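PDB 2QCV: 5-dehydro-2-deoxygluconokinase from Bacillus halodurans C-125, which probably catalyses the ATP-dependent phosphorylation of 5-dehydro-2-deoxy-D-gluconate to its 6-phospho form, a step in the breakdown of myo-inositol to acetyl-CoA. Local coordinates for residues A[28-33]-A[104-109]; A[110-115]-A[266-271]; A[23-28]-A[40-45]; A[100-105]-A[114-119]; A[259-264]-A[296-301]. All blocks are in the same frame, centred on the assembly; numbering follows the deposited sequence.

How the interactions relate
Interactions 1 to 4 lie on one four-stranded sheet, in the order 38-44, 21-26, 101-106 and 111-117, with their centres 9 to 14 Å apart. Interactions 3 and 4 are its two hairpins; interaction 1 packs the first hairpin's loop on strand 101-106, its segments alternating along the chain with those of interaction 3. Interaction 2 joins outer strand 111-117 to the loop before helix 271-284. Interaction 5 lies on the main body, its centre about 21 to 25 Å from those of interactions 1, 3 and 4; its segments alternate with those of interaction 2, which it touches through Ala300 and Ala271. Interactions 1, 3 and 4 meet the second subunit, as in the lid sheets through which many PfkB kinases pair.

Interaction 1. Residues A[28-33]-A[104-109]; sequences EYNRPM and TEIKSP
The irregular segment 28-33 crosses the end of strand 104-106, coming nearest where Asn30 CA lies 4.3 Å from Lys107 CA, and Ile106 O accepts Arg31 N in its carbonyl plane, on a lone pair, at 2.9 Å. One water continues the link, donating to Arg31 O and accepting from Ile106 N. Glu105 carries the main side-chain bond. With CG anti to the backbone N (chi1 177°) and the chain extended, OE2 receives Met33 N at 2.9 Å on its anti lone pair, almost straight at 177°. Gln71 of the second subunit donates to the same oxygen, so one carboxylate grips both loop and neighbour. An alanine in place of Glu105 would probably loosen both, since neither donor would keep its acceptor. Selenomethionine Met33 curls back, its CE 3.7 Å from Glu105 CB. Further along, Tyr29 CB rests on Ile106 CD1 at 3.8 Å. Asn30 OD1 lies 3.3 Å from Ser108 CA and beside Pro109 CD. Arg31 instead braces its own loop, NE bonding to Tyr29 O. Lys107 and Ser108 both face Glu111, a classic beta bulge where the strand turns a corner, in a sheet consistent with the lid of PfkB-family kinases.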
# COMPACT_ATOMS: atom_id res chain seq x y z
N GLU A 28 -29.50 -9.68 -19.87
CA GLU A 28 -30.45 -8.69 -20.37
C GLU A 28 -29.61 -7.52 -20.83
O GLU A 28 -28.96 -6.86 -20.01
CB GLU A 28 -31.43 -8.27 -19.27
CG GLU A 28 -32.11 -9.42 -18.56
CD GLU A 28 -31.35 -9.97 -17.37
OE1 GLU A 28 -30.23 -9.49 -17.08
OE2 GLU A 28 -31.87 -10.89 -16.71
N TYR A 29 -29.56 -7.30 -22.13
CA TYR A 29 -28.65 -6.33 -22.68
C TYR A 29 -29.41 -5.29 -23.49
O TYR A 29 -30.64 -5.25 -23.44
CB TYR A 29 -27.55 -7.03 -23.49
CG TYR A 29 -28.04 -7.82 -24.67
CD1 TYR A 29 -28.45 -9.14 -24.52
CD2 TYR A 29 -28.05 -7.26 -25.96
CE1 TYR A 29 -28.89 -9.88 -25.62
CE2 TYR A 29 -28.48 -7.99 -27.06
CZ TYR A 29 -28.91 -9.30 -26.88
OH TYR A 29 -29.34 -10.03 -27.97
N ASN A 30 -28.68 -4.44 -24.21
CA ASN A 30 -29.25 -3.22 -24.82
C ASN A 30 -29.98 -2.42 -23.76
O ASN A 30 -31.12 -1.98 -23.94
CB ASN A 30 -30.15 -3.55 -26.03
CG ASN A 30 -29.37 -4.06 -27.21
OD1 ASN A 30 -28.20 -3.75 -27.37
ND2 ASN A 30 -30.03 -4.83 -28.06
N ARG A 31 -29.29 -2.23 -22.63
CA ARG A 31 -29.80 -1.46 -21.49
C ARG A 31 -28.58 -1.11 -20.61
O ARG A 31 -27.54 -1.78 -20.70
CB ARG A 31 -30.83 -2.25 -20.68
CG ARG A 31 -30.32 -3.50 -19.97
CD ARG A 31 -31.48 -4.41 -19.55
NE ARG A 31 -32.09 -5.03 -20.73
CZ ARG A 31 -33.26 -5.65 -20.76
NH1 ARG A 31 -34.02 -5.76 -19.67
NH2 ARG A 31 -33.68 -6.18 -21.90
N PRO A 32 -28.72 -0.07 -19.78
CA PRO A 32 -27.69 0.22 -18.79
C PRO A 32 -27.52 -0.99 -17.86
O PRO A 32 -28.50 -1.70 -17.55
CB PRO A 32 -28.26 1.42 -18.02
CG PRO A 32 -29.35 1.96 -18.83
CD PRO A 32 -29.87 0.86 -19.68
N MSE A 33 -26.29 -1.25 -17.44
CA MSE A 33 -26.00 -2.39 -16.59
C MSE A 33 -26.81 -2.33 -15.29
O MSE A 33 -27.10 -3.37 -14.71
CB MSE A 33 -24.50 -2.46 -16.27
CG MSE A 33 -24.14 -3.58 -15.30
SE MSE A 33 -22.28 -3.48 -14.74
CE MSE A 33 -21.58 -3.52 -16.49
N THR A 104 -19.86 -6.78 -18.21
CA THR A 104 -20.03 -6.12 -19.52
C THR A 104 -21.35 -5.41 -19.57
O THR A 104 -22.35 -5.92 -19.06
CB THR A 104 -19.95 -7.12 -20.68
OG1 THR A 104 -21.02 -8.06 -20.51
CG2 THR A 104 -18.60 -7.82 -20.67
N GLU A 105 -21.32 -4.18 -20.09
CA GLU A 105 -22.53 -3.41 -20.32
C GLU A 105 -22.68 -3.28 -21.82
O GLU A 105 -21.71 -2.92 -22.49
CB GLU A 105 -22.41 -2.00 -19.74
CG GLU A 105 -23.63 -1.16 -20.02
CD GLU A 105 -23.54 0.21 -19.39
OE1 GLU A 105 -22.85 1.08 -19.98
OE2 GLU A 105 -24.11 0.39 -18.29
N ILE A 106 -23.87 -3.57 -22.32
CA ILE A 106 -24.24 -3.39 -23.72
C ILE A 106 -25.45 -2.46 -23.77
O ILE A 106 -26.60 -2.89 -23.61
CB ILE A 106 -24.57 -4.75 -24.39
CG1 ILE A 106 -23.43 -5.76 -24.13
CG2 ILE A 106 -24.74 -4.61 -25.91
CD1 ILE A 106 -23.85 -7.19 -24.31
N LYS A 107 -25.20 -1.17 -23.94
CA LYS A 107 -26.30 -0.23 -24.00
C LYS A 107 -27.04 -0.36 -25.34
O LYS A 107 -28.27 -0.23 -25.41
CB LYS A 107 -25.79 1.18 -23.81
CG LYS A 107 -25.66 1.59 -22.35
CD LYS A 107 -25.00 2.97 -22.24
CE LYS A 107 -25.43 3.68 -20.98
NZ LYS A 107 -24.58 4.88 -20.75
N SER A 108 -26.25 -0.66 -26.37
CA SER A 108 -26.67 -0.82 -27.75
C SER A 108 -25.49 -1.47 -28.49
O SER A 108 -24.38 -1.48 -27.97
CB SER A 108 -26.95 0.54 -28.38
OG SER A 108 -25.72 1.24 -28.59
N PRO A 109 -25.71 -1.97 -29.72
CA PRO A 109 -24.56 -2.44 -30.51
C PRO A 109 -23.36 -1.48 -30.56
O PRO A 109 -22.21 -1.94 -30.55
CB PRO A 109 -25.17 -2.65 -31.89
CG PRO A 109 -26.56 -3.10 -31.59
CD PRO A 109 -26.97 -2.19 -30.43
O HOH W 1 -26.09 -4.09 -20.48

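Interaction 2. Residues A[110-115]-A[266-271]; sequences EECSIL and LKTFGA
Apolar packing dominates, and the Phe269 ring is its centre. CZ comes 3.5 Å from Cys112 CB, while CE1 meets Ile114 CG1 at 3.7 Å. The Ile114 and Phe269 side chains run antiparallel alongside each other, with the methyl end of the isoleucine, CD1, 3.8 Å from CD1 of Phe269. Cys112 adds a sulfur-aromatic contact: with SG anti to the carbonyl carbon (chi1 -57°), the sulfur lies 5.0 Å from the Phe269 centroid, 34° off the normal and therefore oblique. The same SG also touches backbone, 3.8 Å from Lys267 CA. Polar groups contribute little. Ser113 O approaches Phe269 CZ at 3.6 Å, and Thr268 N is buried with no partner in the model. Within 266-271 a type II turn runs from Thr268 to Ala271, closed by a weak bond from Ala271 N to Thr268 O. Gly270, at phi 82°, takes its third position and sits at the N-cap position of helix 271-284; Gly270 and Ala271 open the GAGD signature, which in PfkB relatives forms the anion hole. With no hydrogen bond across it, this junction between a strand of what is probably the lid and the signature loop rests on van der Waals and sulfur-aromatic packing.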
# COMPACT_ATOMS: atom_id res chain seq x y z
N GLU A 110 -23.62 -0.17 -30.54
CA GLU A 110 -22.57 0.86 -30.64
C GLU A 110 -22.04 1.36 -29.31
O GLU A 110 -21.14 2.18 -29.31
CB GLU A 110 -23.08 2.09 -31.41
CG GLU A 110 -23.70 1.79 -32.78
CD GLU A 110 -25.14 1.31 -32.71
OE1 GLU A 110 -25.83 1.63 -31.70
OE2 GLU A 110 -25.59 0.63 -33.66
N GLU A 111 -22.62 0.92 -28.19
CA GLU A 111 -22.19 1.38 -26.87
C GLU A 111 -22.00 0.19 -25.93
O GLU A 111 -22.95 -0.22 -25.26
CB GLU A 111 -23.18 2.37 -26.26
N CYS A 112 -20.79 -0.35 -25.88
CA CYS A 112 -20.42 -1.45 -24.99
C CYS A 112 -19.22 -1.04 -24.14
O CYS A 112 -18.32 -0.35 -24.64
CB CYS A 112 -20.03 -2.70 -25.80
SG CYS A 112 -21.26 -3.35 -26.96
N SER A 113 -19.17 -1.47 -22.88
CA SER A 113 -18.08 -1.10 -21.98
C SER A 113 -18.00 -2.13 -20.85
O SER A 113 -18.91 -2.94 -20.69
CB SER A 113 -18.33 0.28 -21.39
OG SER A 113 -19.54 0.31 -20.67
N ILE A 114 -16.91 -2.08 -20.10
CA ILE A 114 -16.66 -3.05 -19.06
C ILE A 114 -16.48 -2.29 -17.74
O ILE A 114 -15.78 -1.26 -17.69
CB ILE A 114 -15.42 -3.92 -19.41
CG1 ILE A 114 -15.80 -4.99 -20.44
CG2 ILE A 114 -14.82 -4.59 -18.19
CD1 ILE A 114 -14.59 -5.64 -21.11
N LEU A 115 -17.12 -2.79 -16.68
CA LEU A 115 -16.80 -2.37 -15.32
C LEU A 115 -15.79 -3.41 -14.83
O LEU A 115 -16.12 -4.60 -14.71
CB LEU A 115 -18.10 -2.35 -14.47
CG LEU A 115 -17.99 -1.99 -12.98
CD1 LEU A 115 -17.09 -0.77 -12.78
CD2 LEU A 115 -19.34 -1.78 -12.41
N LEU A 266 -23.67 -7.30 -32.04
CA LEU A 266 -24.32 -7.40 -30.73
C LEU A 266 -23.44 -6.77 -29.63
O LEU A 266 -23.93 -5.91 -28.88
CB LEU A 266 -24.63 -8.86 -30.38
CG LEU A 266 -25.42 -9.67 -31.42
CD1 LEU A 266 -25.70 -11.11 -30.92
CD2 LEU A 266 -26.72 -8.98 -31.86
N LYS A 267 -22.17 -7.19 -29.56
CA LYS A 267 -21.22 -6.79 -28.50
C LYS A 267 -19.79 -6.81 -29.04
O LYS A 267 -19.35 -7.83 -29.56
CB LYS A 267 -21.30 -7.80 -27.33
CG LYS A 267 -20.87 -9.26 -27.73
CD LYS A 267 -21.79 -10.37 -27.23
CE LYS A 267 -21.49 -11.74 -27.91
NZ LYS A 267 -21.97 -11.87 -29.34
N THR A 268 -19.03 -5.72 -28.89
CA THR A 268 -17.72 -5.66 -29.54
C THR A 268 -16.57 -6.30 -28.78
O THR A 268 -15.46 -6.42 -29.33
CB THR A 268 -17.34 -4.24 -29.90
OG1 THR A 268 -17.32 -3.45 -28.71
CG2 THR A 268 -18.35 -3.67 -30.92
N PHE A 269 -16.82 -6.74 -27.55
CA PHE A 269 -15.75 -7.35 -26.76
C PHE A 269 -15.22 -8.57 -27.49
O PHE A 269 -15.98 -9.29 -28.13
CB PHE A 269 -16.26 -7.83 -25.40
CG PHE A 269 -17.21 -6.90 -24.75
CD1 PHE A 269 -16.75 -5.69 -24.24
CD2 PHE A 269 -18.57 -7.21 -24.67
CE1 PHE A 269 -17.62 -4.80 -23.63
CE2 PHE A 269 -19.47 -6.32 -24.07
CZ PHE A 269 -18.99 -5.12 -23.54
N GLY A 270 -13.94 -8.82 -27.36
CA GLY A 270 -13.39 -10.05 -27.95
C GLY A 270 -13.06 -10.01 -29.44
O GLY A 270 -12.49 -10.98 -29.94
N ALA A 271 -13.46 -8.94 -30.15
CA ALA A 271 -13.17 -8.81 -31.58
C ALA A 271 -11.68 -9.00 -31.82
O ALA A 271 -11.28 -9.72 -32.73
CB ALA A 271 -13.62 -7.41 -32.11

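Interaction 3. Residues A[23-28]-A[40-45]; sequences DLNAVE and SKYVGG
Asp23, Asn25 and Tyr42 share a first torsion that sets CG beside the backbone N, anti to the carbonyl carbon (chi1 of Asn25 -63°), whereas Ser40, in one of its two deposited conformers, places OG in the crowded position between N and C (chi1 53°). The register of a beta hairpin puts all four side chains on one face. Strand 38-44 is the outer strand of this hairpin and 21-26 the inner one, within a four-stranded sheet. Asp23 with Tyr42 and Asn25 with Ser40 are antiparallel hydrogen-bonded pairs, with Leu24 and Lys41 a non-hydrogen-bonded pair between them. Asp23 N reaches Tyr42 O at 2.8 Å from above the carbonyl plane, and Tyr42 N returns the bond to Asp23 O at 2.9 Å. Asn25 O is gripped twice, by Ser40 N on a lone pair at 2.8 Å and, in that conformer, by Ser40 OG at 3.3 Å from out of the plane. Asn25 ND2 bonds to Thr104 OG1 on the next strand. On the other face Leu24 CD2 packs on Lys41 CA at 4.1 Å; Lys41 NZ bonds to Thr36 O of the second subunit. Gly44 leaves room for the Asp23 carboxylate, since a CB there would fall 2.1 Å from OD1. Beside it, one water donates to both Asp23 OD2 and Val43 O, each at 2.8 Å.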
# COMPACT_ATOMS: atom_id res chain seq x y z
N ASP A 23 -15.17 -13.16 -17.12
CA ASP A 23 -16.09 -12.21 -17.73
C ASP A 23 -17.51 -12.56 -17.25
O ASP A 23 -17.92 -13.73 -17.21
CB ASP A 23 -16.05 -12.30 -19.24
CG ASP A 23 -14.82 -11.63 -19.85
OD1 ASP A 23 -13.99 -11.04 -19.13
OD2 ASP A 23 -14.71 -11.71 -21.08
N LEU A 24 -18.24 -11.53 -16.87
CA LEU A 24 -19.63 -11.64 -16.45
C LEU A 24 -20.43 -10.83 -17.47
O LEU A 24 -20.48 -9.61 -17.44
CB LEU A 24 -19.79 -11.17 -15.02
CG LEU A 24 -19.14 -12.16 -14.02
CD1 LEU A 24 -18.76 -11.54 -12.68
CD2 LEU A 24 -20.04 -13.34 -13.82
N ASN A 25 -21.03 -11.57 -18.39
CA ASN A 25 -21.75 -11.01 -19.49
C ASN A 25 -23.24 -10.84 -19.22
O ASN A 25 -23.91 -11.77 -18.83
CB ASN A 25 -21.57 -11.91 -20.70
CG ASN A 25 -20.12 -11.96 -21.14
OD1 ASN A 25 -19.52 -13.03 -21.17
ND2 ASN A 25 -19.53 -10.80 -21.42
N ALA A 26 -23.70 -9.63 -19.45
CA ALA A 26 -25.07 -9.22 -19.26
C ALA A 26 -26.00 -10.08 -20.06
O ALA A 26 -25.87 -10.14 -21.30
CB ALA A 26 -25.21 -7.76 -19.71
N VAL A 27 -26.93 -10.74 -19.38
CA VAL A 27 -27.95 -11.55 -20.04
C VAL A 27 -29.03 -10.64 -20.64
O VAL A 27 -29.39 -10.80 -21.80
CB VAL A 27 -28.57 -12.55 -19.05
CG1 VAL A 27 -29.73 -13.30 -19.67
CG2 VAL A 27 -27.48 -13.52 -18.56
N GLU A 28 -29.50 -9.68 -19.87
CA GLU A 28 -30.45 -8.69 -20.37
C GLU A 28 -29.61 -7.52 -20.83
O GLU A 28 -28.96 -6.86 -20.01
CB GLU A 28 -31.43 -8.27 -19.27
CG GLU A 28 -32.11 -9.42 -18.56
CD GLU A 28 -31.35 -9.97 -17.37
OE1 GLU A 28 -30.23 -9.49 -17.08
OE2 GLU A 28 -31.87 -10.89 -16.71
N SER A 40 -23.86 -14.01 -17.21
CA SER A 40 -23.31 -15.33 -17.49
C SER A 40 -21.78 -15.31 -17.35
O SER A 40 -21.11 -14.36 -17.78
CB SER A 40 -23.73 -15.81 -18.88
OG SER A 40 -23.42 -14.83 -19.83
N LYS A 41 -21.26 -16.36 -16.72
CA LYS A 41 -19.84 -16.52 -16.40
C LYS A 41 -19.06 -17.18 -17.54
O LYS A 41 -19.38 -18.30 -17.97
CB LYS A 41 -19.71 -17.39 -15.16
CG LYS A 41 -18.34 -17.49 -14.58
CD LYS A 41 -18.28 -18.40 -13.39
CE LYS A 41 -18.42 -19.86 -13.81
NZ LYS A 41 -18.36 -20.78 -12.65
N TYR A 42 -18.02 -16.49 -17.99
CA TYR A 42 -17.11 -16.99 -19.02
C TYR A 42 -15.67 -16.76 -18.59
O TYR A 42 -15.38 -15.92 -17.72
CB TYR A 42 -17.35 -16.27 -20.33
CG TYR A 42 -18.67 -16.56 -20.94
CD1 TYR A 42 -18.86 -17.70 -21.70
CD2 TYR A 42 -19.72 -15.70 -20.78
CE1 TYR A 42 -20.08 -17.97 -22.26
CE2 TYR A 42 -20.94 -15.97 -21.33
CZ TYR A 42 -21.12 -17.10 -22.05
OH TYR A 42 -22.34 -17.35 -22.62
N VAL A 43 -14.74 -17.49 -19.20
CA VAL A 43 -13.33 -17.13 -19.05
C VAL A 43 -13.12 -15.91 -19.95
O VAL A 43 -13.60 -15.86 -21.11
CB VAL A 43 -12.36 -18.26 -19.50
CG1 VAL A 43 -10.89 -17.77 -19.44
CG2 VAL A 43 -12.57 -19.54 -18.66
N GLY A 44 -12.37 -14.94 -19.46
CA GLY A 44 -11.96 -13.79 -20.30
C GLY A 44 -10.51 -13.44 -20.09
O GLY A 44 -9.76 -14.22 -19.50
N GLY A 45 -10.11 -12.28 -20.60
CA GLY A 45 -8.72 -11.88 -20.57
C GLY A 45 -8.20 -12.10 -21.96
O GLY A 45 -8.40 -13.18 -22.54
O HOH W 2 -15.25 -14.07 -22.48

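Interaction 4. Residues A[100-105]-A[114-119]; sequences GLAFTE and ILMYRQ
A second beta hairpin, strands 101-106 and 111-117, completes the sheet, with 111-117 as its outer strand. Segments 101-105 and 114-117 run at 167° and pair in strict register. Leu101 N and O both bond to Tyr117, the shorter link being Tyr117 N to Leu101 O at 2.8 Å and 172°; Phe103 and Leu115 repeat the pattern, with Leu115 N to Phe103 O also at 2.8 Å. Between them, Ala102 faces Met116 in a non-hydrogen-bonded pair. Ala102 CB is wedged between Ile114 CG2 at 3.5 Å and the selenium of selenomethionine Met116 at 3.8 Å, whose chain bends at chi2 to lie along the Leu101 carbonyl. Thr104 lies alongside Ile114, pointing the same way. The face carrying Leu101, Phe103, Leu115 and Tyr117 meets the second subunit, consistent with the lid sheet of PfkB kinases. On it Phe103 CE1 touches Tyr117 CE1 at 3.7 Å, the two rings oblique with planes 57° apart, and Leu115 O sits at the Phe103 ring edge, in plane. The Tyr117 hydroxyl bonds to Thr99 O of the second subunit, whose His72 meets the Phe103 ring edge-to-face. An alanine at Phe103 would probably leave the Tyr117 ring less well supported and would lose the aromatic contact across the interface. Leu101 packs on Leu101 of the second subunit, while its CB lies 3.9 Å from Tyr117 CB.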
# COMPACT_ATOMS: atom_id res chain seq x y z
N GLY A 100 -9.32 -11.26 -11.61
CA GLY A 100 -9.95 -10.07 -12.19
C GLY A 100 -11.33 -10.37 -12.75
O GLY A 100 -11.62 -11.51 -13.13
N LEU A 101 -12.19 -9.36 -12.78
CA LEU A 101 -13.58 -9.52 -13.20
C LEU A 101 -13.92 -8.43 -14.20
O LEU A 101 -13.59 -7.25 -13.98
CB LEU A 101 -14.57 -9.36 -12.03
CG LEU A 101 -14.46 -10.32 -10.84
CD1 LEU A 101 -15.43 -9.92 -9.70
CD2 LEU A 101 -14.71 -11.74 -11.30
N ALA A 102 -14.58 -8.81 -15.27
CA ALA A 102 -15.08 -7.83 -16.23
C ALA A 102 -16.60 -7.99 -16.32
O ALA A 102 -17.07 -9.00 -16.81
CB ALA A 102 -14.42 -8.06 -17.60
N PHE A 103 -17.35 -7.01 -15.84
CA PHE A 103 -18.80 -6.99 -16.05
C PHE A 103 -19.07 -6.21 -17.32
O PHE A 103 -18.59 -5.08 -17.47
CB PHE A 103 -19.52 -6.28 -14.91
CG PHE A 103 -19.45 -6.99 -13.60
CD1 PHE A 103 -18.34 -6.86 -12.77
CD2 PHE A 103 -20.54 -7.75 -13.16
CE1 PHE A 103 -18.31 -7.53 -11.54
CE2 PHE A 103 -20.51 -8.39 -11.93
CZ PHE A 103 -19.41 -8.30 -11.15
N THR A 104 -19.86 -6.78 -18.21
CA THR A 104 -20.03 -6.12 -19.52
C THR A 104 -21.35 -5.41 -19.57
O THR A 104 -22.35 -5.92 -19.06
CB THR A 104 -19.95 -7.12 -20.68
OG1 THR A 104 -21.02 -8.06 -20.51
CG2 THR A 104 -18.60 -7.82 -20.67
N GLU A 105 -21.32 -4.18 -20.09
CA GLU A 105 -22.53 -3.41 -20.32
C GLU A 105 -22.68 -3.28 -21.82
O GLU A 105 -21.71 -2.92 -22.49
CB GLU A 105 -22.41 -2.00 -19.74
CG GLU A 105 -23.63 -1.16 -20.02
CD GLU A 105 -23.54 0.21 -19.39
OE1 GLU A 105 -22.85 1.08 -19.98
OE2 GLU A 105 -24.11 0.39 -18.29
N ILE A 114 -16.91 -2.08 -20.10
CA ILE A 114 -16.66 -3.05 -19.06
C ILE A 114 -16.48 -2.29 -17.74
O ILE A 114 -15.78 -1.26 -17.69
CB ILE A 114 -15.42 -3.92 -19.41
CG1 ILE A 114 -15.80 -4.99 -20.44
CG2 ILE A 114 -14.82 -4.59 -18.19
CD1 ILE A 114 -14.59 -5.64 -21.11
N LEU A 115 -17.12 -2.79 -16.68
CA LEU A 115 -16.80 -2.37 -15.32
C LEU A 115 -15.79 -3.41 -14.83
O LEU A 115 -16.12 -4.60 -14.71
CB LEU A 115 -18.10 -2.35 -14.47
CG LEU A 115 -17.99 -1.99 -12.98
CD1 LEU A 115 -17.09 -0.77 -12.78
CD2 LEU A 115 -19.34 -1.78 -12.41
N MSE A 116 -14.54 -3.00 -14.63
CA MSE A 116 -13.45 -3.91 -14.34
C MSE A 116 -13.03 -3.91 -12.88
O MSE A 116 -12.92 -2.86 -12.25
CB MSE A 116 -12.23 -3.55 -15.20
CG MSE A 116 -11.09 -4.54 -15.12
SE MSE A 116 -11.37 -6.12 -16.30
CE MSE A 116 -10.05 -7.40 -15.48
N TYR A 117 -12.82 -5.11 -12.34
CA TYR A 117 -12.18 -5.30 -11.04
C TYR A 117 -10.75 -5.77 -11.38
O TYR A 117 -10.57 -6.89 -11.84
CB TYR A 117 -12.95 -6.36 -10.24
CG TYR A 117 -14.21 -5.77 -9.63
CD1 TYR A 117 -15.27 -5.36 -10.43
CD2 TYR A 117 -14.31 -5.62 -8.26
CE1 TYR A 117 -16.41 -4.81 -9.85
CE2 TYR A 117 -15.44 -5.07 -7.67
CZ TYR A 117 -16.49 -4.67 -8.48
OH TYR A 117 -17.59 -4.11 -7.88
N ARG A 118 -9.77 -4.88 -11.24
CA ARG A 118 -8.38 -5.14 -11.72
C ARG A 118 -7.28 -4.92 -10.66
O ARG A 118 -6.13 -5.29 -10.87
CB ARG A 118 -8.07 -4.25 -12.92
CG ARG A 118 -7.96 -2.80 -12.57
CD ARG A 118 -7.60 -1.92 -13.78
NE ARG A 118 -8.73 -1.61 -14.64
CZ ARG A 118 -9.69 -0.74 -14.32
NH1 ARG A 118 -9.70 -0.14 -13.13
NH2 ARG A 118 -10.68 -0.50 -15.19
N GLN A 119 -7.63 -4.37 -9.50
CA GLN A 119 -6.61 -4.05 -8.49
C GLN A 119 -6.08 -5.28 -7.76
O GLN A 119 -6.83 -6.05 -7.15
CB GLN A 119 -7.11 -3.01 -7.46
CG GLN A 119 -6.21 -2.88 -6.22
CD GLN A 119 -6.70 -1.87 -5.23
OE1 GLN A 119 -6.92 -0.72 -5.58
NE2 GLN A 119 -6.87 -2.28 -3.96

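Interaction 5. Residues A[259-264]-A[296-301]; sequences YAYKTK and GSASAS
Tyr261 makes most of the tight part of the contact, lodged against segment 296-301 of helix 289-305. With CG anti to the carbonyl carbon (chi1 -75°), the ring receives Ala298 CB over one face, 4.2 Å from its centroid and 25° off the normal, a CH-pi contact displaced toward the rim. Ser297 CB meets the same ring at its edge, in plane, and CD1 comes to 3.4 Å from Ala298 N, so the helix backbone itself forms part of the seat. At the root of the side chain, Tyr261 CB abuts Ser301 CB at 3.7 Å, and Thr263 CG2 presses on that same CB at 3.4 Å, closer than usual for two carbons. The looser part is mediated by water or turned outward. No direct hydrogen bond crosses the contact; instead one water accepts from Tyr261 N at 3.0 Å and donates to Ser297 O at 2.7 Å. Lys262 points away from the helix on the exposed side, its NZ bonded to Thr328 O, while the Tyr259 side chain packs on Thr328 and Thr330. This is structural packing: the extended loop after strand 255-258 is laid against helix 289-305, with Ile323 of helix 316-325 touching both Tyr261 and Ala298, and Tyr275 of helix 271-284 touching Ser297.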
# COMPACT_ATOMS: atom_id res chain seq x y z
N TYR A 259 -9.86 -6.60 -44.91
CA TYR A 259 -11.13 -5.91 -44.94
C TYR A 259 -12.01 -6.39 -43.80
O TYR A 259 -12.10 -7.60 -43.54
CB TYR A 259 -11.87 -6.15 -46.30
CG TYR A 259 -10.93 -5.93 -47.47
CD1 TYR A 259 -10.75 -4.66 -48.00
CD2 TYR A 259 -10.14 -6.97 -47.94
CE1 TYR A 259 -9.83 -4.46 -49.01
CE2 TYR A 259 -9.23 -6.77 -48.93
CZ TYR A 259 -9.10 -5.50 -49.47
OH TYR A 259 -8.17 -5.33 -50.47
N ALA A 260 -12.65 -5.42 -43.16
CA ALA A 260 -13.74 -5.70 -42.20
C ALA A 260 -14.90 -6.39 -42.90
O ALA A 260 -15.21 -6.06 -44.07
CB ALA A 260 -14.21 -4.44 -41.51
N TYR A 261 -15.52 -7.34 -42.21
CA TYR A 261 -16.73 -8.00 -42.72
C TYR A 261 -17.98 -7.29 -42.24
O TYR A 261 -18.02 -6.82 -41.11
CB TYR A 261 -16.73 -9.49 -42.35
CG TYR A 261 -15.77 -10.23 -43.22
CD1 TYR A 261 -14.40 -10.28 -42.91
CD2 TYR A 261 -16.19 -10.84 -44.39
CE1 TYR A 261 -13.48 -10.94 -43.74
CE2 TYR A 261 -15.30 -11.49 -45.23
CZ TYR A 261 -13.95 -11.53 -44.92
OH TYR A 261 -13.09 -12.14 -45.76
N LYS A 262 -18.96 -7.11 -43.13
CA LYS A 262 -20.26 -6.56 -42.78
C LYS A 262 -20.83 -7.43 -41.66
O LYS A 262 -20.79 -8.65 -41.74
CB LYS A 262 -21.22 -6.60 -43.98
CG LYS A 262 -20.83 -5.76 -45.19
CD LYS A 262 -21.97 -5.77 -46.23
CE LYS A 262 -21.64 -4.99 -47.52
NZ LYS A 262 -20.76 -3.82 -47.29
N THR A 263 -21.34 -6.82 -40.60
CA THR A 263 -21.82 -7.63 -39.46
C THR A 263 -22.95 -6.96 -38.69
O THR A 263 -22.99 -5.74 -38.59
CB THR A 263 -20.61 -8.14 -38.54
OG1 THR A 263 -20.80 -7.82 -37.16
CG2 THR A 263 -19.25 -7.59 -38.99
N LYS A 264 -23.89 -7.78 -38.22
CA LYS A 264 -24.95 -7.32 -37.30
C LYS A 264 -24.37 -7.40 -35.90
O LYS A 264 -24.35 -8.45 -35.29
CB LYS A 264 -26.21 -8.18 -37.45
N GLY A 296 -8.56 -13.22 -39.74
CA GLY A 296 -8.68 -12.44 -38.51
C GLY A 296 -9.94 -11.58 -38.57
O GLY A 296 -10.72 -11.52 -37.62
N SER A 297 -10.14 -10.94 -39.71
CA SER A 297 -11.29 -10.09 -39.87
C SER A 297 -12.62 -10.84 -39.81
O SER A 297 -13.58 -10.38 -39.18
CB SER A 297 -11.20 -9.30 -41.19
OG SER A 297 -9.94 -8.70 -41.32
N ALA A 298 -12.69 -11.99 -40.47
CA ALA A 298 -13.91 -12.79 -40.45
C ALA A 298 -14.24 -13.29 -39.03
O ALA A 298 -15.40 -13.27 -38.58
CB ALA A 298 -13.79 -13.99 -41.47
N SER A 299 -13.23 -13.78 -38.33
CA SER A 299 -13.42 -14.24 -36.95
C SER A 299 -13.90 -13.12 -36.03
O SER A 299 -14.79 -13.33 -35.23
CB SER A 299 -12.12 -14.83 -36.39
OG SER A 299 -12.37 -15.57 -35.20
N ALA A 300 -13.27 -11.94 -36.13
CA ALA A 300 -13.76 -10.75 -35.42
C ALA A 300 -15.21 -10.43 -35.66
O ALA A 300 -15.97 -10.16 -34.72
CB ALA A 300 -12.93 -9.53 -35.78
N SER A 301 -15.63 -10.49 -36.92
CA SER A 301 -17.01 -10.27 -37.26
C SER A 301 -17.94 -11.30 -36.61
O SER A 301 -18.99 -10.95 -36.12
CB SER A 301 -17.20 -10.29 -38.77
OG SER A 301 -18.57 -10.41 -39.14
O HOH W 3 -14.39 -7.83 -39.52